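Local coordinates for coiled-coil quantitatively-enriched protein 1 (Schizosaccharomyces pombe, PDB 7CUJ) that links telomeres to the meiotic centrosome as a molecular adaptor, and is required for telomere clustering in meiosis, telomere length regulation and chromosome segregation, at residues L55-A60 against V234-V239. Residues are numbered along the deposited sequence; the frame is centred on the assembly and turned at random.
Sequences LFIQSA and VNIVGV
Ile-57 and Phe-56 extend from the helix 47-65 to meet Val-237 and Ile-236 on the helix 232-243, in a contact made wholly of apolar side chains. Ile-57 can be traced atom by atom. Its CB is still 5.7 Å from CG2 of Val-237, too far for direct packing. One bond further, CG1 comes within 4.2 Å of the same Val-237 CG2. The second torsion is extended (chi2 162°), which keeps CD1 level with Val-237 CG2, again at 4.2 Å, and brings it to the terminal methyl of Ile-236, CD1 to CD1, at 4.4 Å. The other branch, Ile-57 CG2, stays 5.1 Å from Ile-236 CD1, its nearest atom in 234-239, so the CG1-CD1 arm does the packing.

The modelled piece is an alpha/beta domain of a longer protein, built on a six-stranded parallel sheet, and the contact packs helix 47-65 against helix 232-243 across 174 residues of intervening chain, counted between the nearest ends of the two segments. The short segment axes pass 11.3 Å apart at 57°, a wide separation bridged by side chains, and only 157 Å² is buried in total.

The other methyl of Val-237 serves Phe-56: CG1 is 4.1 Å from ring atom CE2, the two side chains crossing at a slant. Val-237 thus divides its branches between neighbouring residues of the facing helix. Helix 34-41 supplies Ile-37, which touches both Phe-56 and Val-237, while Phe-33 makes an edge-to-face ring contact with Phe-56. Helix 217-223 adds Ile-217 against Ile-57, and Ala-220 and Ile-221 against Ile-236.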
loop_
_atom_site.group_PDB
_atom_site.type_symbol
_atom_site.label_atom_id
_atom_site.label_comp_id
_atom_site.label_asym_id
_atom_site.label_seq_id
_atom_site.Cartn_x
_atom_site.Cartn_y
_atom_site.Cartn_z
ATOM N N LEU A 55 -2.933 -5.018 -13.281
ATOM C CA LEU A 55 -1.630 -5.633 -13.079
ATOM C C LEU A 55 -1.735 -6.756 -12.047
ATOM O O LEU A 55 -1.076 -7.786 -12.185
ATOM C CB LEU A 55 -0.612 -4.566 -12.661
ATOM C CG LEU A 55 0.800 -5.076 -12.372
ATOM C CD1 LEU A 55 1.463 -5.643 -13.625
ATOM C CD2 LEU A 55 1.658 -3.983 -11.745
ATOM N N PHE A 56 -2.573 -6.545 -11.021
ATOM C CA PHE A 56 -2.849 -7.567 -10.024
ATOM C C PHE A 56 -3.447 -8.797 -10.702
ATOM O O PHE A 56 -3.015 -9.920 -10.454
ATOM C CB PHE A 56 -3.810 -7.062 -8.941
ATOM C CG PHE A 56 -4.316 -8.160 -8.040
ATOM C CD1 PHE A 56 -3.515 -8.672 -7.027
ATOM C CD2 PHE A 56 -5.574 -8.718 -8.229
ATOM C CE1 PHE A 56 -3.967 -9.699 -6.214
ATOM C CE2 PHE A 56 -6.023 -9.747 -7.416
ATOM C CZ PHE A 56 -5.220 -10.237 -6.410
ATOM N N ILE A 57 -4.444 -8.563 -11.559
ATOM C CA ILE A 57 -5.139 -9.632 -12.254
ATOM C C ILE A 57 -4.163 -10.386 -13.157
ATOM O O ILE A 57 -4.187 -11.615 -13.186
ATOM C CB ILE A 57 -6.378 -9.091 -12.999
ATOM C CG1 ILE A 57 -7.485 -8.718 -12.006
ATOM C CG2 ILE A 57 -6.867 -10.084 -14.050
ATOM C CD1 ILE A 57 -8.542 -7.794 -12.574
ATOM N N GLN A 58 -3.299 -9.644 -13.866
ATOM C CA GLN A 58 -2.340 -10.236 -14.787
ATOM C C GLN A 58 -1.387 -11.152 -14.024
ATOM O O GLN A 58 -1.154 -12.287 -14.437
ATOM C CB GLN A 58 -1.582 -9.161 -15.571
ATOM C CG GLN A 58 -0.687 -9.721 -16.671
ATOM C CD GLN A 58 -1.458 -10.534 -17.684
ATOM O OE1 GLN A 58 -2.328 -10.021 -18.390
ATOM N NE2 GLN A 58 -1.150 -11.822 -17.760
ATOM N N SER A 59 -0.862 -10.650 -12.899
ATOM C CA SER A 59 0.060 -11.384 -12.042
ATOM C C SER A 59 -0.580 -12.671 -11.525
ATOM O O SER A 59 0.100 -13.688 -11.411
ATOM C CB SER A 59 0.513 -10.527 -10.891
ATOM O OG SER A 59 1.068 -9.311 -11.355
ATOM N N ALA A 60 -1.876 -12.603 -11.194
ATOM C CA ALA A 60 -2.611 -13.741 -10.669
ATOM C C ALA A 60 -2.777 -14.795 -11.766
ATOM O O ALA A 60 -2.605 -15.990 -11.514
ATOM C CB ALA A 60 -3.932 -13.279 -10.102
ATOM N N VAL A 234 -14.543 -6.388 -9.353
ATOM C CA VAL A 234 -14.541 -6.227 -7.907
ATOM C C VAL A 234 -14.650 -7.593 -7.227
ATOM O O VAL A 234 -13.922 -7.867 -6.273
ATOM C CB VAL A 234 -15.625 -5.225 -7.453
ATOM C CG1 VAL A 234 -15.981 -5.359 -5.981
ATOM C CG2 VAL A 234 -15.225 -3.789 -7.768
ATOM N N ASN A 235 -15.526 -8.456 -7.756
ATOM C CA ASN A 235 -15.836 -9.737 -7.137
ATOM C C ASN A 235 -14.682 -10.729 -7.276
ATOM O O ASN A 235 -14.339 -11.398 -6.303
ATOM C CB ASN A 235 -17.174 -10.301 -7.621
ATOM C CG ASN A 235 -18.362 -9.594 -7.003
ATOM O OD1 ASN A 235 -18.360 -9.290 -5.811
ATOM N ND2 ASN A 235 -19.386 -9.336 -7.803
ATOM N N ILE A 236 -14.088 -10.820 -8.477
ATOM C CA ILE A 236 -13.010 -11.770 -8.723
ATOM C C ILE A 236 -11.764 -11.386 -7.923
ATOM O O ILE A 236 -11.007 -12.267 -7.514
ATOM C CB ILE A 236 -12.713 -11.977 -10.227
ATOM C CG1 ILE A 236 -12.128 -10.729 -10.896
ATOM C CG2 ILE A 236 -13.939 -12.502 -10.963
ATOM C CD1 ILE A 236 -11.623 -10.956 -12.305
ATOM N N VAL A 237 -11.563 -10.080 -7.701
ATOM C CA VAL A 237 -10.444 -9.601 -6.901
ATOM C C VAL A 237 -10.717 -9.915 -5.432
ATOM O O VAL A 237 -9.845 -10.433 -4.734
ATOM C CB VAL A 237 -10.170 -8.100 -7.116
ATOM C CG1 VAL A 237 -9.182 -7.552 -6.095
ATOM C CG2 VAL A 237 -9.687 -7.811 -8.528
ATOM N N GLY A 238 -11.937 -9.596 -4.983
ATOM C CA GLY A 238 -12.351 -9.792 -3.604
ATOM C C GLY A 238 -12.207 -11.246 -3.164
ATOM O O GLY A 238 -11.648 -11.522 -2.103
ATOM N N VAL A 239 -12.700 -12.164 -4.008
ATOM C CA VAL A 239 -12.709 -13.587 -3.708
ATOM C C VAL A 239 -11.267 -14.076 -3.599
ATOM O O VAL A 239 -10.904 -14.752 -2.637
ATOM C CB VAL A 239 -13.522 -14.384 -4.752
ATOM C CG1 VAL A 239 -13.284 -15.884 -4.664
ATOM C CG2 VAL A 239 -15.011 -14.084 -4.666
#